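Long-range contacts in GDP-6-deoxy-D-mannose reductase (Pseudomonas aeruginosa, PDB 6X3B), which probably reduces GDP-4-dehydro-6-deoxy-D-mannose to GDP-D-rhamnose with NADPH, a step towards the O-antigen of the bacterial outer membrane: residues 58-63 against 105-110; 176-181 against 230-235; 221-226 against 245-250. One frame throughout, in Å; residues are numbered along the deposited sequence. Where two conformers were deposited one is given.

Contacts 1 and 2 touch the same NADPH at its two ends: 58-63 takes the adenine edge, while 176-181 carries Pro178 and His181 to the nicotinamide. Their centres lie about 23 Å apart, spanned by the extended cofactor. Contact 3 is placed about 7 Å from contact 2, centre to centre, and shares with it helix 225-238 and one sheet: strand 172-182 runs beside both 219-224 and 244-247, with Arg177 N meeting Tyr245 O at 2.7 Å and Asn180 O meeting Leu223 N at 2.9 Å. Contact 3 itself keeps back from the cofactor, the side chain of Phe222 being about 8 Å from NADPH, and its centre is about 29 Å from that of contact 1.

Contact 1 (58-63 against 105-110); sequences YDLLEP and LNLLQA. With NDP (NADPH dihydro-nicotinamide-adenine-dinucleotide phosphate), chain E.
Asn106 reaches from helix 93-114 to the adenine-binding loop and donates from ND2 to Leu60 O, 2.9 Å away. The bond is nearly straight (168°) and lies both in the carbonyl plane and in the amide plane of the asparagine. With CG anti to its carbonyl carbon (chi1 -69°), the short side chain leans out from the helix just far enough, and the planar amide can point an N-H straight at the carbonyl.

Packing is close on the inner, buried side. Leu60 is buried, and its two methyls part company: CD2 settles 3.9 Å from Leu107 CB on the helix, while CD1 lies 3.8 Å from C2A of the adenine. One branched residue therefore fills the space between helix and cofactor.

Towards solvent the contact becomes looser. Pro63, exposed, crosses the asparagine amide obliquely, its CG 3.8 Å from Asn106 CG. A water near the amide takes a second bond from Asn106 ND2 and gives one to Leu61 O, tying two successive carbonyls of the loop to a single amide nitrogen. Leu61 turns its CB away from 105-110, yet its side chain lies on Arg95, Gln98 and Ile99 earlier in the same helix.

The carbonyl so held belongs to the residue that reads the base. Leu60 N donates to N1A of NADPH at 2.8 Å and 179°, and N6A donates to Asp59 OD1 at 3.1 Å. That same oxygen accepts from Leu61 N, an Asx turn superposed on the type I turn 59-62, which, with the bond from N6A, helps to hold the carboxylate in place. One donor and one acceptor thus face N1A and N6A, a pattern matched to the hydrogen-bonding edge of adenine and familiar from the short-chain dehydrogenase/reductase superfamily; Asn106 probably steadies it from the second shell.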
loop_
_atom_site.group_PDB
_atom_site.type_symbol
_atom_site.label_atom_id
_atom_site.label_comp_id
_atom_site.label_asym_id
_atom_site.label_seq_id
_atom_site.Cartn_x
_atom_site.Cartn_y
_atom_site.Cartn_z
ATOM N N TYR A 58 -3.632 21.863 -14.497
ATOM C CA TYR A 58 -4.551 20.886 -13.937
ATOM C C TYR A 58 -4.148 20.580 -12.506
ATOM O O TYR A 58 -3.012 20.809 -12.085
ATOM C CB TYR A 58 -4.615 19.604 -14.797
ATOM C CG TYR A 58 -3.296 18.878 -14.909
ATOM C CD1 TYR A 58 -2.383 19.195 -15.915
ATOM C CD2 TYR A 58 -2.963 17.882 -14.003
ATOM C CE1 TYR A 58 -1.174 18.534 -16.006
ATOM C CE2 TYR A 58 -1.766 17.214 -14.085
ATOM C CZ TYR A 58 -0.878 17.532 -15.091
ATOM O OH TYR A 58 0.316 16.871 -15.140
ATOM N N ASP A 59 -5.125 20.095 -11.752
ATOM C CA ASP A 59 -4.946 19.691 -10.367
ATOM C C ASP A 59 -5.446 18.259 -10.240
ATOM O O ASP A 59 -6.625 17.993 -10.481
ATOM C CB ASP A 59 -5.713 20.621 -9.423
ATOM C CG ASP A 59 -5.318 20.435 -7.975
ATOM O OD1 ASP A 59 -4.937 19.303 -7.595
ATOM O OD2 ASP A 59 -5.390 21.427 -7.217
ATOM N N LEU A 60 -4.560 17.355 -9.823
ATOM C CA LEU A 60 -4.924 15.950 -9.695
ATOM C C LEU A 60 -6.000 15.729 -8.645
ATOM O O LEU A 60 -6.719 14.718 -8.706
ATOM C CB LEU A 60 -3.676 15.128 -9.382
ATOM C CG LEU A 60 -2.733 14.973 -10.582
ATOM C CD1 LEU A 60 -1.394 14.405 -10.185
ATOM C CD2 LEU A 60 -3.370 14.107 -11.647
ATOM N N LEU A 61 -6.135 16.657 -7.696
ATOM C CA LEU A 61 -7.219 16.630 -6.725
ATOM C C LEU A 61 -8.572 17.018 -7.308
ATOM O O LEU A 61 -9.580 16.857 -6.615
ATOM C CB LEU A 61 -6.897 17.583 -5.575
ATOM C CG LEU A 61 -5.676 17.223 -4.727
ATOM C CD1 LEU A 61 -5.382 18.340 -3.745
ATOM C CD2 LEU A 61 -5.941 15.934 -3.992
ATOM N N GLU A 62 -8.627 17.550 -8.529
ATOM C CA GLU A 62 -9.873 18.075 -9.093
ATOM C C GLU A 62 -10.193 17.336 -10.389
ATOM O O GLU A 62 -9.678 17.702 -11.456
ATOM C CB GLU A 62 -9.763 19.581 -9.348
ATOM C CG GLU A 62 -10.313 20.461 -8.227
ATOM C CD GLU A 62 -11.851 20.498 -8.158
ATOM O OE1 GLU A 62 -12.521 20.439 -9.215
ATOM O OE2 GLU A 62 -12.394 20.587 -7.031
ATOM N N PRO A 63 -11.032 16.297 -10.350
ATOM C CA PRO A 63 -11.333 15.541 -11.579
ATOM C C PRO A 63 -11.810 16.394 -12.750
ATOM O O PRO A 63 -11.489 16.066 -13.899
ATOM C CB PRO A 63 -12.412 14.554 -11.112
ATOM C CG PRO A 63 -12.080 14.300 -9.673
ATOM C CD PRO A 63 -11.566 15.635 -9.146
ATOM N N LEU A 105 -5.511 8.036 -8.451
ATOM C CA LEU A 105 -6.785 7.441 -8.831
ATOM C C LEU A 105 -7.565 8.359 -9.759
ATOM O O LEU A 105 -8.156 7.899 -10.747
ATOM C CB LEU A 105 -7.616 7.122 -7.594
ATOM C CG LEU A 105 -9.049 6.681 -7.920
ATOM C CD1 LEU A 105 -9.102 5.292 -8.623
ATOM C CD2 LEU A 105 -9.901 6.683 -6.666
ATOM N N ASN A 106 -7.603 9.666 -9.457
ATOM C CA ASN A 106 -8.317 10.569 -10.351
ATOM C C ASN A 106 -7.703 10.548 -11.742
ATOM O O ASN A 106 -8.426 10.528 -12.747
ATOM C CB ASN A 106 -8.330 11.998 -9.791
ATOM C CG ASN A 106 -9.177 12.124 -8.550
ATOM O OD1 ASN A 106 -10.098 11.329 -8.331
ATOM N ND2 ASN A 106 -8.881 13.133 -7.728
ATOM N N LEU A 107 -6.373 10.560 -11.825
ATOM C CA LEU A 107 -5.716 10.463 -13.130
ATOM C C LEU A 107 -6.098 9.173 -13.856
ATOM O O LEU A 107 -6.423 9.186 -15.048
ATOM C CB LEU A 107 -4.208 10.543 -12.948
ATOM C CG LEU A 107 -3.369 10.282 -14.192
ATOM C CD1 LEU A 107 -3.619 11.392 -15.223
ATOM C CD2 LEU A 107 -1.913 10.236 -13.753
ATOM N N LEU A 108 -6.037 8.037 -13.155
ATOM C CA LEU A 108 -6.377 6.763 -13.786
ATOM C C LEU A 108 -7.807 6.780 -14.318
ATOM O O LEU A 108 -8.057 6.390 -15.464
ATOM C CB LEU A 108 -6.178 5.634 -12.771
ATOM C CG LEU A 108 -4.708 5.365 -12.407
ATOM C CD1 LEU A 108 -4.621 4.459 -11.155
ATOM C CD2 LEU A 108 -3.976 4.715 -13.599
ATOM N N GLN A 109 -8.752 7.299 -13.522
ATOM C CA GLN A 109 -10.147 7.333 -13.957
ATOM C C GLN A 109 -10.354 8.271 -15.143
ATOM O O GLN A 109 -11.154 7.969 -16.047
ATOM C CB GLN A 109 -11.044 7.738 -12.791
ATOM C CG GLN A 109 -10.987 6.715 -11.686
ATOM C CD GLN A 109 -12.016 6.957 -10.638
ATOM O OE1 GLN A 109 -12.101 8.066 -10.075
ATOM N NE2 GLN A 109 -12.797 5.923 -10.333
ATOM N N ALA A 110 -9.695 9.435 -15.133
ATOM C CA ALA A 110 -9.790 10.351 -16.264
ATOM C C ALA A 110 -9.244 9.705 -17.541
ATOM O O ALA A 110 -9.854 9.809 -18.615
ATOM C CB ALA A 110 -9.040 11.650 -15.956
HETATM P PA NDP E . 8.779 17.779 -7.548
HETATM O O1A NDP E . 8.190 17.995 -6.195
HETATM O O2A NDP E . 9.989 18.563 -7.932
HETATM O O5B NDP E . 7.645 17.977 -8.662
HETATM C C5B NDP E . 6.286 17.584 -8.356
HETATM C C4B NDP E . 5.409 17.880 -9.547
HETATM O O4B NDP E . 4.050 17.465 -9.257
HETATM C C3B NDP E . 5.320 19.356 -9.966
HETATM O O3B NDP E . 5.350 19.485 -11.383
HETATM C C2B NDP E . 3.988 19.797 -9.374
HETATM O O2B NDP E . 3.426 20.860 -10.139
HETATM C C1B NDP E . 3.169 18.525 -9.542
HETATM N N9A NDP E . 2.023 18.439 -8.647
HETATM C C8A NDP E . 2.047 18.433 -7.274
HETATM N N7A NDP E . 0.858 18.353 -6.735
HETATM C C5A NDP E . -0.008 18.303 -7.818
HETATM C C6A NDP E . -1.408 18.215 -7.913
HETATM N N6A NDP E . -2.181 18.161 -6.831
HETATM N N1A NDP E . -1.964 18.188 -9.147
HETATM C C2A NDP E . -1.147 18.247 -10.206
HETATM N N3A NDP E . 0.180 18.331 -10.242
HETATM C C4A NDP E . 0.699 18.356 -9.003
HETATM O O3 NDP E . 9.113 16.223 -7.724
HETATM P PN NDP E . 10.402 15.497 -8.337
HETATM O O1N NDP E . 10.507 15.858 -9.781
HETATM O O2N NDP E . 11.569 15.771 -7.450
HETATM O O5D NDP E . 9.984 13.956 -8.203
HETATM C C5D NDP E . 9.375 13.297 -9.339
HETATM C C4D NDP E . 8.891 11.933 -8.914
HETATM O O4D NDP E . 10.026 11.144 -8.475
HETATM C C3D NDP E . 7.886 11.915 -7.752
HETATM O O3D NDP E . 6.891 10.920 -7.950
HETATM C C2D NDP E . 8.787 11.608 -6.559
HETATM O O2D NDP E . 8.089 11.004 -5.481
HETATM C C1D NDP E . 9.808 10.657 -7.173
HETATM N N1N NDP E . 11.106 10.658 -6.437
HETATM C C2N NDP E . 11.961 11.724 -6.516
HETATM C C3N NDP E . 13.217 11.681 -5.975
HETATM C C7N NDP E . 13.978 12.947 -5.871
HETATM O O7N NDP E . 15.079 12.956 -5.312
HETATM N N7N NDP E . 13.445 14.043 -6.392
HETATM C C4N NDP E . 13.747 10.364 -5.520
HETATM C C5N NDP E . 12.726 9.308 -5.431
HETATM C C6N NDP E . 11.463 9.582 -5.662
HETATM P P2B NDP E . 3.286 22.207 -9.259
HETATM O O1X NDP E . 2.679 23.238 -10.186
HETATM O O2X NDP E . 2.380 21.886 -8.090
HETATM O O3X NDP E . 4.682 22.589 -8.812
HETATM O O HOH W 1 -10.075 14.096 -5.207
#

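Contact 2 (176-181 against 230-235); sequences ARPFNH and SAYLRL. With NDP (NADPH dihydro-nicotinamide-adenine-dinucleotide phosphate), chain E.
Tyr232 stretches from helix 225-238 across Ala176 to Pro178, and its hydroxyl ends close to the nicotinamide site. The helix runs almost antiparallel to strand 176-178, at 170°, with the axes 10.4 Å apart, and the length of tyrosine lets its ring bridge that gap, obliquely to the strand.

From CB the chain leaves the helix with CG anti to the carbonyl carbon (chi1 -63°), which carries the ring over towards Ala176 and Pro178. The ring carbons CD1 and CE1 come next: CE1 meets Ala176 CB at 3.8 Å. Alanine suits this point, since its single carbon also receives Leu235 CD1 at 3.9 Å. Leu121 and Ile123 of strand 119-123 are further neighbours of the tyrosine. At the tip, OH lies 3.2 Å from Pro178 CG, which approaches the ring at its edge; the two side chains cross at about a right angle.

Beyond the hydroxyl stands a water in the plane of the tyrosine ring; its 2.5 Å spacing from Tyr232 OH is unusually short and to be read with caution. The same water bonds to His181 NE2, and it donates to O4D of the nicotinamide ribose. The imidazole is turned by its other nitrogen: His181 ND1 donates in the ring plane to Phe179 O, 3.0 Å away. Thus set, one face of the imidazole lies against the nicotinamide, with C3N over its rim and ND1 3.3 Å from C4N, the carbon that carries the transferable hydride in NADPH.

Apolar packing near Ala176 therefore gives way to a water-mediated polar network at the cofactor. Tyrosine serves both halves: its ring joins helix to sheet, and its hydroxyl probably helps, through the water, to place the nicotinamide ribose beside His181.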
loop_
_atom_site.group_PDB
_atom_site.type_symbol
_atom_site.label_atom_id
_atom_site.label_comp_id
_atom_site.label_asym_id
_atom_site.label_seq_id
_atom_site.Cartn_x
_atom_site.Cartn_y
_atom_site.Cartn_z
ATOM N N ALA A 176 8.337 1.850 -11.153
ATOM C CA ALA A 176 9.749 2.085 -10.927
ATOM C C ALA A 176 9.944 2.592 -9.509
ATOM O O ALA A 176 9.187 3.454 -9.056
ATOM C CB ALA A 176 10.297 3.106 -11.923
ATOM N N ARG A 177 10.975 2.083 -8.819
ATOM C CA ARG A 177 11.387 2.562 -7.490
ATOM C C ARG A 177 12.768 3.193 -7.604
ATOM O O ARG A 177 13.789 2.514 -7.423
ATOM C CB ARG A 177 11.399 1.433 -6.449
ATOM C CG ARG A 177 10.005 0.889 -6.135
ATOM C CD ARG A 177 10.051 -0.379 -5.269
ATOM N NE ARG A 177 8.710 -0.766 -4.855
ATOM C CZ ARG A 177 8.432 -1.910 -4.236
ATOM N NH1 ARG A 177 9.412 -2.781 -3.994
ATOM N NH2 ARG A 177 7.186 -2.184 -3.863
ATOM N N PRO A 178 12.864 4.471 -7.941
ATOM C CA PRO A 178 14.186 5.097 -8.062
ATOM C C PRO A 178 14.768 5.381 -6.693
ATOM O O PRO A 178 14.052 5.732 -5.747
ATOM C CB PRO A 178 13.890 6.399 -8.811
ATOM C CG PRO A 178 12.456 6.726 -8.389
ATOM C CD PRO A 178 11.769 5.389 -8.308
ATOM N N PHE A 179 16.085 5.228 -6.593
ATOM C CA PHE A 179 16.762 5.589 -5.357
ATOM C C PHE A 179 17.240 7.039 -5.492
ATOM O O PHE A 179 16.567 7.838 -6.152
ATOM C CB PHE A 179 17.867 4.561 -5.054
ATOM C CG PHE A 179 17.316 3.213 -4.566
ATOM C CD1 PHE A 179 16.401 2.502 -5.332
ATOM C CD2 PHE A 179 17.687 2.690 -3.332
ATOM C CE1 PHE A 179 15.884 1.271 -4.898
ATOM C CE2 PHE A 179 17.186 1.464 -2.891
ATOM C CZ PHE A 179 16.273 0.755 -3.673
ATOM N N ASN A 180 18.322 7.394 -4.804
ATOM C CA ASN A 180 18.789 8.808 -4.760
ATOM C C ASN A 180 19.058 9.382 -6.157
ATOM O O ASN A 180 19.684 8.695 -6.973
ATOM C CB ASN A 180 19.945 8.998 -3.779
ATOM C CG ASN A 180 19.495 8.854 -2.342
ATOM O OD1 ASN A 180 19.191 7.754 -1.895
ATOM N ND2 ASN A 180 19.433 9.960 -1.621
ATOM N N HIS A 181 18.624 10.589 -6.414
ATOM C CA HIS A 181 18.809 11.330 -7.688
ATOM C C HIS A 181 19.829 12.449 -7.477
ATOM O O HIS A 181 19.868 13.009 -6.373
ATOM C CB HIS A 181 17.539 12.106 -8.069
ATOM C CG HIS A 181 16.381 11.316 -8.576
ATOM N ND1 HIS A 181 15.941 10.173 -7.962
ATOM C CD2 HIS A 181 15.527 11.546 -9.593
ATOM C CE1 HIS A 181 14.888 9.708 -8.595
ATOM N NE2 HIS A 181 14.614 10.535 -9.596
ATOM N N SER A 230 16.523 7.806 -18.364
ATOM C CA SER A 230 16.733 6.824 -19.418
ATOM C C SER A 230 16.175 5.472 -19.000
ATOM O O SER A 230 15.643 4.723 -19.828
ATOM C CB SER A 230 18.223 6.737 -19.745
ATOM O OG SER A 230 18.513 5.564 -20.480
ATOM N N ALA A 231 16.249 5.171 -17.705
ATOM C CA ALA A 231 15.628 3.959 -17.189
ATOM C C ALA A 231 14.122 3.983 -17.383
ATOM O O ALA A 231 13.536 2.960 -17.728
ATOM C CB ALA A 231 15.984 3.782 -15.706
ATOM N N TYR A 232 13.463 5.142 -17.155
ATOM C CA TYR A 232 12.004 5.193 -17.316
ATOM C C TYR A 232 11.599 4.960 -18.763
ATOM O O TYR A 232 10.617 4.255 -19.046
ATOM C CB TYR A 232 11.429 6.545 -16.852
ATOM C CG TYR A 232 11.605 6.864 -15.383
ATOM C CD1 TYR A 232 12.031 5.893 -14.473
ATOM C CD2 TYR A 232 11.358 8.152 -14.916
ATOM C CE1 TYR A 232 12.218 6.207 -13.120
ATOM C CE2 TYR A 232 11.524 8.486 -13.576
ATOM C CZ TYR A 232 11.952 7.514 -12.676
ATOM O OH TYR A 232 12.128 7.818 -11.339
ATOM N N LEU A 233 12.327 5.570 -19.700
ATOM C CA LEU A 233 11.987 5.391 -21.115
ATOM C C LEU A 233 12.240 3.956 -21.574
ATOM O O LEU A 233 11.488 3.419 -22.405
ATOM C CB LEU A 233 12.786 6.381 -21.964
ATOM C CG LEU A 233 12.444 7.865 -21.724
ATOM C CD1 LEU A 233 13.340 8.759 -22.587
ATOM C CD2 LEU A 233 10.956 8.158 -21.998
ATOM N N ARG A 234 13.304 3.326 -21.071
ATOM C CA ARG A 234 13.551 1.923 -21.434
ATOM C C ARG A 234 12.523 0.991 -20.802
ATOM O O ARG A 234 12.175 -0.049 -21.386
ATOM C CB ARG A 234 14.962 1.518 -21.028
ATOM C CG ARG A 234 16.035 2.312 -21.768
ATOM C CD ARG A 234 17.371 1.629 -21.701
ATOM N NE ARG A 234 17.429 0.547 -22.664
ATOM C CZ ARG A 234 17.816 0.693 -23.924
ATOM N NH1 ARG A 234 18.187 1.887 -24.367
ATOM N NH2 ARG A 234 17.820 -0.354 -24.741
ATOM N N LEU A 235 11.998 1.367 -19.634
ATOM C CA LEU A 235 10.893 0.612 -19.058
ATOM C C LEU A 235 9.652 0.705 -19.939
ATOM O O LEU A 235 8.974 -0.308 -20.175
ATOM C CB LEU A 235 10.606 1.108 -17.640
ATOM C CG LEU A 235 11.556 0.550 -16.584
ATOM C CD1 LEU A 235 11.326 1.238 -15.227
ATOM C CD2 LEU A 235 11.376 -0.956 -16.479
HETATM P PA NDP E . 8.779 17.779 -7.548
HETATM O O1A NDP E . 8.190 17.995 -6.195
HETATM O O2A NDP E . 9.989 18.563 -7.932
HETATM O O5B NDP E . 7.645 17.977 -8.662
HETATM C C5B NDP E . 6.286 17.584 -8.356
HETATM C C4B NDP E . 5.409 17.880 -9.547
HETATM O O4B NDP E . 4.050 17.465 -9.257
HETATM C C3B NDP E . 5.320 19.356 -9.966
HETATM O O3B NDP E . 5.350 19.485 -11.383
HETATM C C2B NDP E . 3.988 19.797 -9.374
HETATM O O2B NDP E . 3.426 20.860 -10.139
HETATM C C1B NDP E . 3.169 18.525 -9.542
HETATM N N9A NDP E . 2.023 18.439 -8.647
HETATM C C8A NDP E . 2.047 18.433 -7.274
HETATM N N7A NDP E . 0.858 18.353 -6.735
HETATM C C5A NDP E . -0.008 18.303 -7.818
HETATM C C6A NDP E . -1.408 18.215 -7.913
HETATM N N6A NDP E . -2.181 18.161 -6.831
HETATM N N1A NDP E . -1.964 18.188 -9.147
HETATM C C2A NDP E . -1.147 18.247 -10.206
HETATM N N3A NDP E . 0.180 18.331 -10.242
HETATM C C4A NDP E . 0.699 18.356 -9.003
HETATM O O3 NDP E . 9.113 16.223 -7.724
HETATM P PN NDP E . 10.402 15.497 -8.337
HETATM O O1N NDP E . 10.507 15.858 -9.781
HETATM O O2N NDP E . 11.569 15.771 -7.450
HETATM O O5D NDP E . 9.984 13.956 -8.203
HETATM C C5D NDP E . 9.375 13.297 -9.339
HETATM C C4D NDP E . 8.891 11.933 -8.914
HETATM O O4D NDP E . 10.026 11.144 -8.475
HETATM C C3D NDP E . 7.886 11.915 -7.752
HETATM O O3D NDP E . 6.891 10.920 -7.950
HETATM C C2D NDP E . 8.787 11.608 -6.559
HETATM O O2D NDP E . 8.089 11.004 -5.481
HETATM C C1D NDP E . 9.808 10.657 -7.173
HETATM N N1N NDP E . 11.106 10.658 -6.437
HETATM C C2N NDP E . 11.961 11.724 -6.516
HETATM C C3N NDP E . 13.217 11.681 -5.975
HETATM C C7N NDP E . 13.978 12.947 -5.871
HETATM O O7N NDP E . 15.079 12.956 -5.312
HETATM N N7N NDP E . 13.445 14.043 -6.392
HETATM C C4N NDP E . 13.747 10.364 -5.520
HETATM C C5N NDP E . 12.726 9.308 -5.431
HETATM C C6N NDP E . 11.463 9.582 -5.662
HETATM P P2B NDP E . 3.286 22.207 -9.259
HETATM O O1X NDP E . 2.679 23.238 -10.186
HETATM O O2X NDP E . 2.380 21.886 -8.090
HETATM O O3X NDP E . 4.682 22.589 -8.812
HETATM O O HOH W 2 11.987 10.126 -10.458
#

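Contact 3 (221-226 against 245-250); sequences DFLDVQ and YNVCSG
Helix 225-238 connects strand 219-224 to strand 244-247 in a beta-alpha-beta unit, and this contact brings the start of that unit against the turn that follows it. Asp221, with CG anti to its backbone N (chi1 -173°), directs its carboxylate at two consecutive amides. OD1 takes Ser249 N on its syn lone pair at 2.8 Å, while OD2 receives Gly250 N at 2.9 Å, likewise from the syn side but 24° out of plane. In the conformer given, Ser249 OG also donates to OD1, from above the carboxylate plane. Gly289 N is a further donor to OD2, so the buried charge is well supplied with donors, which probably favours the ionised form.

Glycine suits position 250, whose positive phi (74°) would press a side chain against the preceding carbonyl. Leu223 packs beside this polar grip: its CD1 rests 3.5 Å from Cys248 CA and 3.8 Å from Val247 CG1. Farther along, Asp224 N-caps the helix by accepting from Gln226 N. Strands 219-224 and 244-247, joined by helix 225-238 and both paired in parallel with 172-182, are consistent with the beta-alpha-beta architecture of the Rossmann-type fold of this epimerase/dehydratase family.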
loop_
_atom_site.group_PDB
_atom_site.type_symbol
_atom_site.label_atom_id
_atom_site.label_comp_id
_atom_site.label_asym_id
_atom_site.label_seq_id
_atom_site.Cartn_x
_atom_site.Cartn_y
_atom_site.Cartn_z
ATOM N N ASP A 221 22.669 5.092 -2.496
ATOM C CA ASP A 221 22.737 4.703 -3.902
ATOM C C ASP A 221 22.249 5.882 -4.748
ATOM O O ASP A 221 21.060 6.211 -4.713
ATOM C CB ASP A 221 21.874 3.464 -4.130
ATOM C CG ASP A 221 22.018 2.888 -5.518
ATOM O OD1 ASP A 221 22.146 3.695 -6.478
ATOM O OD2 ASP A 221 21.979 1.625 -5.649
ATOM N N PHE A 222 23.152 6.490 -5.533
ATOM C CA PHE A 222 22.861 7.666 -6.352
ATOM C C PHE A 222 22.892 7.378 -7.851
ATOM O O PHE A 222 23.739 6.622 -8.333
ATOM C CB PHE A 222 23.876 8.793 -6.093
ATOM C CG PHE A 222 23.809 9.377 -4.710
ATOM C CD1 PHE A 222 22.971 10.445 -4.437
ATOM C CD2 PHE A 222 24.628 8.891 -3.695
ATOM C CE1 PHE A 222 22.921 10.993 -3.149
ATOM C CE2 PHE A 222 24.577 9.434 -2.421
ATOM C CZ PHE A 222 23.722 10.477 -2.151
ATOM N N LEU A 223 22.002 8.056 -8.591
ATOM C CA LEU A 223 22.036 8.144 -10.046
ATOM C C LEU A 223 21.907 9.598 -10.484
ATOM O O LEU A 223 21.172 10.381 -9.873
ATOM C CB LEU A 223 20.889 7.345 -10.690
ATOM C CG LEU A 223 20.965 5.820 -10.670
ATOM C CD1 LEU A 223 19.628 5.245 -11.121
ATOM C CD2 LEU A 223 22.093 5.353 -11.581
ATOM N N ASP A 224 22.591 9.955 -11.571
ATOM C CA ASP A 224 22.255 11.198 -12.247
ATOM C C ASP A 224 20.813 11.146 -12.728
ATOM O O ASP A 224 20.330 10.098 -13.166
ATOM C CB ASP A 224 23.173 11.445 -13.453
ATOM C CG ASP A 224 23.084 12.880 -13.952
ATOM O OD1 ASP A 224 22.198 13.189 -14.778
ATOM O OD2 ASP A 224 23.887 13.703 -13.484
ATOM N N VAL A 225 20.125 12.291 -12.667
ATOM C CA VAL A 225 18.734 12.347 -13.116
ATOM C C VAL A 225 18.593 11.871 -14.559
ATOM O O VAL A 225 17.560 11.309 -14.937
ATOM C CB VAL A 225 18.173 13.774 -12.925
ATOM C CG1 VAL A 225 18.973 14.791 -13.736
ATOM C CG2 VAL A 225 16.679 13.837 -13.262
ATOM N N GLN A 226 19.620 12.079 -15.386
ATOM C CA GLN A 226 19.532 11.627 -16.774
ATOM C C GLN A 226 19.555 10.103 -16.879
ATOM O O GLN A 226 18.910 9.531 -17.771
ATOM C CB GLN A 226 20.668 12.222 -17.604
ATOM C CG GLN A 226 20.617 11.751 -19.058
ATOM C CD GLN A 226 21.696 12.367 -19.921
ATOM O OE1 GLN A 226 21.803 13.591 -20.015
ATOM N NE2 GLN A 226 22.501 11.519 -20.563
ATOM N N TYR A 245 10.233 -2.390 -10.682
ATOM C CA TYR A 245 11.666 -2.319 -10.953
ATOM C C TYR A 245 12.334 -1.274 -10.076
ATOM O O TYR A 245 11.894 -0.117 -10.065
ATOM C CB TYR A 245 11.931 -1.959 -12.420
ATOM C CG TYR A 245 11.366 -2.953 -13.382
ATOM C CD1 TYR A 245 10.060 -2.847 -13.836
ATOM C CD2 TYR A 245 12.144 -4.009 -13.835
ATOM C CE1 TYR A 245 9.536 -3.772 -14.721
ATOM C CE2 TYR A 245 11.640 -4.938 -14.709
ATOM C CZ TYR A 245 10.349 -4.815 -15.153
ATOM O OH TYR A 245 9.895 -5.749 -16.034
ATOM N N ASN A 246 13.397 -1.669 -9.363
ATOM C CA ASN A 246 14.312 -0.685 -8.787
ATOM C C ASN A 246 15.029 0.065 -9.904
ATOM O O ASN A 246 15.445 -0.532 -10.896
ATOM C CB ASN A 246 15.373 -1.349 -7.919
ATOM C CG ASN A 246 14.813 -1.937 -6.637
ATOM O OD1 ASN A 246 13.719 -1.570 -6.177
ATOM N ND2 ASN A 246 15.578 -2.839 -6.042
ATOM N N VAL A 247 15.203 1.367 -9.720
ATOM C CA VAL A 247 16.041 2.175 -10.606
ATOM C C VAL A 247 17.152 2.744 -9.727
ATOM O O VAL A 247 16.923 3.665 -8.934
ATOM C CB VAL A 247 15.248 3.275 -11.323
ATOM C CG1 VAL A 247 16.198 4.145 -12.194
ATOM C CG2 VAL A 247 14.112 2.661 -12.203
ATOM N N CYS A 248 18.359 2.187 -9.850
ATOM C CA CYS A 248 19.455 2.499 -8.941
ATOM C C CYS A 248 20.774 2.148 -9.617
ATOM O O CYS A 248 20.811 1.488 -10.660
ATOM C CB CYS A 248 19.298 1.746 -7.607
ATOM S SG CYS A 248 19.083 -0.055 -7.842
ATOM N N SER A 249 21.863 2.608 -9.009
ATOM C CA SER A 249 23.196 2.366 -9.549
ATOM C C SER A 249 23.801 1.045 -9.085
ATOM O O SER A 249 24.697 0.518 -9.752
ATOM C CB SER A 249 24.145 3.502 -9.141
ATOM O OG SER A 249 24.518 3.340 -7.776
ATOM N N GLY A 250 23.355 0.508 -7.951
ATOM C CA GLY A 250 24.034 -0.642 -7.395
ATOM C C GLY A 250 25.369 -0.316 -6.762
ATOM O O GLY A 250 26.116 -1.232 -6.414
HETATM O O HOH W 3 25.752 5.584 -6.338
#